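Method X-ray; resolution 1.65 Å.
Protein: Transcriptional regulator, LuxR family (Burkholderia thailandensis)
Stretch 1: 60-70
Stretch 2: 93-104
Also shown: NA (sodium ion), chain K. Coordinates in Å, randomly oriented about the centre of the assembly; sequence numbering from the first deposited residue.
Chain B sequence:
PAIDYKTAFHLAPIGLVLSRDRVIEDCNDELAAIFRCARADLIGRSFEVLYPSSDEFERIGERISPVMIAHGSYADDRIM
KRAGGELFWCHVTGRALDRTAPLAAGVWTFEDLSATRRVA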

# COMPACT_ATOMS: atom_id res chain seq x y z
N ILE B 60 -7.35 19.91 -0.73
CA ILE B 60 -7.47 18.47 -0.76
C ILE B 60 -8.00 17.93 0.58
O ILE B 60 -8.72 16.94 0.59
CB ILE B 60 -6.16 17.79 -1.26
CG1 ILE B 60 -5.89 18.24 -2.71
CG2 ILE B 60 -6.27 16.27 -1.19
CD1 ILE B 60 -4.50 17.92 -3.27
N GLY B 61 -7.66 18.59 1.69
CA GLY B 61 -8.27 18.29 2.99
C GLY B 61 -9.79 18.42 2.97
O GLY B 61 -10.51 17.57 3.49
N GLU B 62 -10.29 19.49 2.36
CA GLU B 62 -11.75 19.69 2.20
C GLU B 62 -12.39 18.67 1.25
O GLU B 62 -13.61 18.41 1.30
CB GLU B 62 -12.06 21.13 1.77
CG GLU B 62 -11.75 22.17 2.86
CD GLU B 62 -12.12 23.60 2.47
OE1 GLU B 62 -12.92 23.78 1.52
OE2 GLU B 62 -11.63 24.54 3.13
N ARG B 63 -11.56 18.06 0.39
CA ARG B 63 -12.02 16.99 -0.51
C ARG B 63 -12.02 15.64 0.19
O ARG B 63 -12.88 14.80 -0.08
CB ARG B 63 -11.13 16.91 -1.75
N ILE B 64 -11.04 15.44 1.08
CA ILE B 64 -10.87 14.18 1.81
C ILE B 64 -12.01 13.93 2.80
O ILE B 64 -12.60 12.80 2.80
CB ILE B 64 -9.51 14.13 2.57
CG1 ILE B 64 -8.35 13.95 1.59
CG2 ILE B 64 -9.49 12.99 3.60
CD1 ILE B 64 -6.96 14.18 2.21
N SER B 65 -12.31 14.99 3.62
CA SER B 65 -13.28 14.82 4.71
C SER B 65 -14.61 14.13 4.34
O SER B 65 -14.89 13.06 4.88
CB SER B 65 -13.50 16.13 5.48
OG SER B 65 -12.34 16.44 6.24
N PRO B 66 -15.39 14.69 3.40
CA PRO B 66 -16.70 14.08 3.14
C PRO B 66 -16.63 12.71 2.47
O PRO B 66 -17.48 11.87 2.73
CB PRO B 66 -17.41 15.11 2.25
CG PRO B 66 -16.32 15.88 1.62
CD PRO B 66 -15.22 15.95 2.64
N VAL B 67 -15.62 12.47 1.64
CA VAL B 67 -15.42 11.14 1.06
C VAL B 67 -15.10 10.16 2.18
O VAL B 67 -15.66 9.06 2.21
CB VAL B 67 -14.30 11.13 -0.02
CG1 VAL B 67 -14.11 9.71 -0.59
CG2 VAL B 67 -14.63 12.10 -1.13
N MSE B 68 -14.20 10.55 3.08
CA MSE B 68 -13.79 9.65 4.16
C MSE B 68 -14.94 9.35 5.12
O MSE B 68 -15.10 8.21 5.58
CB MSE B 68 -12.58 10.22 4.92
CG MSE B 68 -12.12 9.33 6.06
SE MSE B 68 -11.07 7.77 5.45
CE MSE B 68 -9.33 8.64 5.30
N ILE B 69 -15.72 10.38 5.44
CA ILE B 69 -16.87 10.21 6.33
C ILE B 69 -17.89 9.29 5.67
O ILE B 69 -18.34 8.32 6.28
CB ILE B 69 -17.51 11.54 6.71
CG1 ILE B 69 -16.49 12.44 7.41
CG2 ILE B 69 -18.75 11.31 7.61
CD1 ILE B 69 -16.79 13.93 7.31
N ALA B 70 -18.22 9.58 4.42
CA ALA B 70 -19.26 8.84 3.69
C ALA B 70 -18.90 7.39 3.41
O ALA B 70 -19.76 6.52 3.46
CB ALA B 70 -19.62 9.55 2.40
N THR B 93 -3.69 6.66 -0.42
CA THR B 93 -4.89 6.04 0.17
C THR B 93 -4.88 6.27 1.66
O THR B 93 -3.83 6.44 2.26
CB THR B 93 -5.08 4.52 -0.15
OG1 THR B 93 -4.28 3.70 0.71
CG2 THR B 93 -4.81 4.17 -1.62
N GLY B 94 -6.05 6.30 2.28
CA GLY B 94 -6.07 6.51 3.73
C GLY B 94 -7.31 5.93 4.37
O GLY B 94 -8.36 5.83 3.75
N ARG B 95 -7.14 5.44 5.60
CA ARG B 95 -8.30 5.10 6.40
C ARG B 95 -8.14 5.70 7.78
O ARG B 95 -7.15 5.46 8.46
CB ARG B 95 -8.49 3.58 6.51
CG ARG B 95 -9.78 3.27 7.30
CD ARG B 95 -10.20 1.84 7.17
NE ARG B 95 -11.05 1.58 6.02
CZ ARG B 95 -10.88 0.58 5.17
NH1 ARG B 95 -11.73 0.40 4.16
NH2 ARG B 95 -9.85 -0.26 5.33
N ALA B 96 -9.17 6.41 8.22
CA ALA B 96 -9.22 6.98 9.57
C ALA B 96 -9.59 5.90 10.56
O ALA B 96 -10.39 5.02 10.26
CB ALA B 96 -10.24 8.12 9.62
N LEU B 97 -9.03 6.01 11.76
CA LEU B 97 -9.37 5.12 12.85
C LEU B 97 -10.86 5.24 13.21
O LEU B 97 -11.50 4.24 13.58
CB LEU B 97 -8.48 5.41 14.06
CG LEU B 97 -8.61 4.48 15.26
CD1 LEU B 97 -8.17 3.03 14.97
CD2 LEU B 97 -7.86 5.06 16.47
N ASP B 98 -11.41 6.45 13.08
CA ASP B 98 -12.85 6.71 13.24
C ASP B 98 -13.29 7.55 12.05
O ASP B 98 -12.78 8.66 11.87
CB ASP B 98 -13.10 7.48 14.54
CG ASP B 98 -14.59 7.76 14.80
OD1 ASP B 98 -15.41 7.81 13.85
OD2 ASP B 98 -14.96 7.93 15.98
N ARG B 99 -14.20 7.03 11.22
CA ARG B 99 -14.59 7.74 9.99
C ARG B 99 -15.22 9.11 10.23
O ARG B 99 -15.12 10.00 9.38
CB ARG B 99 -15.47 6.89 9.06
CG ARG B 99 -16.89 6.69 9.49
CD ARG B 99 -17.67 5.91 8.44
NE ARG B 99 -18.98 5.53 8.95
CZ ARG B 99 -20.14 5.75 8.33
NH1 ARG B 99 -20.18 6.35 7.14
NH2 ARG B 99 -21.26 5.37 8.90
N THR B 100 -15.88 9.28 11.38
CA THR B 100 -16.42 10.59 11.75
C THR B 100 -15.34 11.56 12.27
O THR B 100 -15.63 12.72 12.58
CB THR B 100 -17.61 10.50 12.74
OG1 THR B 100 -17.14 10.06 14.03
CG2 THR B 100 -18.66 9.53 12.22
N ALA B 101 -14.10 11.09 12.37
CA ALA B 101 -12.97 11.97 12.62
C ALA B 101 -11.93 11.71 11.53
O ALA B 101 -10.87 11.14 11.80
CB ALA B 101 -12.40 11.74 14.01
N PRO B 102 -12.26 12.11 10.28
CA PRO B 102 -11.55 11.64 9.08
C PRO B 102 -10.09 12.06 8.99
O PRO B 102 -9.28 11.33 8.40
CB PRO B 102 -12.35 12.28 7.93
CG PRO B 102 -13.03 13.48 8.55
CD PRO B 102 -13.40 12.97 9.91
N LEU B 103 -9.78 13.23 9.54
CA LEU B 103 -8.45 13.81 9.50
C LEU B 103 -7.71 13.69 10.83
O LEU B 103 -6.62 14.24 10.99
CB LEU B 103 -8.53 15.27 9.05
CG LEU B 103 -9.01 15.40 7.59
CD1 LEU B 103 -9.13 16.86 7.15
CD2 LEU B 103 -8.13 14.61 6.64
N ALA B 104 -8.27 12.91 11.76
CA ALA B 104 -7.58 12.58 13.02
C ALA B 104 -6.65 11.36 12.83
O ALA B 104 -6.02 11.21 11.78
CB ALA B 104 -8.62 12.35 14.16
NA NA K . -4.35 12.58 10.21
O HOH W 1 -4.71 13.12 7.59

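A helical segment, residues 60-70, packs against strand residues and the loop beyond them in a mainly apolar contact, with a single hydrogen bond across it from an arginine to the helix backbone. The two stretches bury 525 Å² in total, and the helix and strand axes cross at -61° with a closest approach of 9.3 Å.

Met68, modelled as selenomethionine, contributes the largest area. Its CA-to-CB bond points toward the second stretch, and with the t, p, p rotamer SE and CE reach the strand, with CE 3.4 Å from Gly94 O and SE 3.6 Å from Ala96 N, an amide buried without a hydrogen-bonding partner. Gly94 has no side chain; a CB at its ideal position would point toward the helix and lie 3.6 Å from Met68 CE, a close but not forbidding distance. The small Ala96 side chain also faces the helix, its CB 4.2 Å from Met68 CG.

Beyond the strand, two successive type I turns, Asp98 to Ala101 and Ala101 to Ala104, bring the loop back against the helix. Asp98 OD1 braces the first, accepting hydrogen bonds from Thr100 N (2.9 Å) and Thr100 OG1 (2.8 Å). Pro102 presents its compact ring to the helix, with CB 3.5 Å from Met68 CG and CG 3.8 Å from Ile69 CG1. The Leu103 side chain starts sideways, but its end reaches the helix: CD2 lies 3.7 Å from Ile64 CG2, and CD1 3.4 Å from Ser65 OG. Gly61 O also lies 4.0 Å from Leu103 CD1.

At the exposed margin, the extended Arg99 side chain carries its guanidinium to the helix backbone, where NH1 donates a 2.8 Å hydrogen bond to Ile69 O, which lies near the guanidinium plane. A CA-H...O contact, Ile69 CA to Arg99 O at 3.5 Å, supplements it.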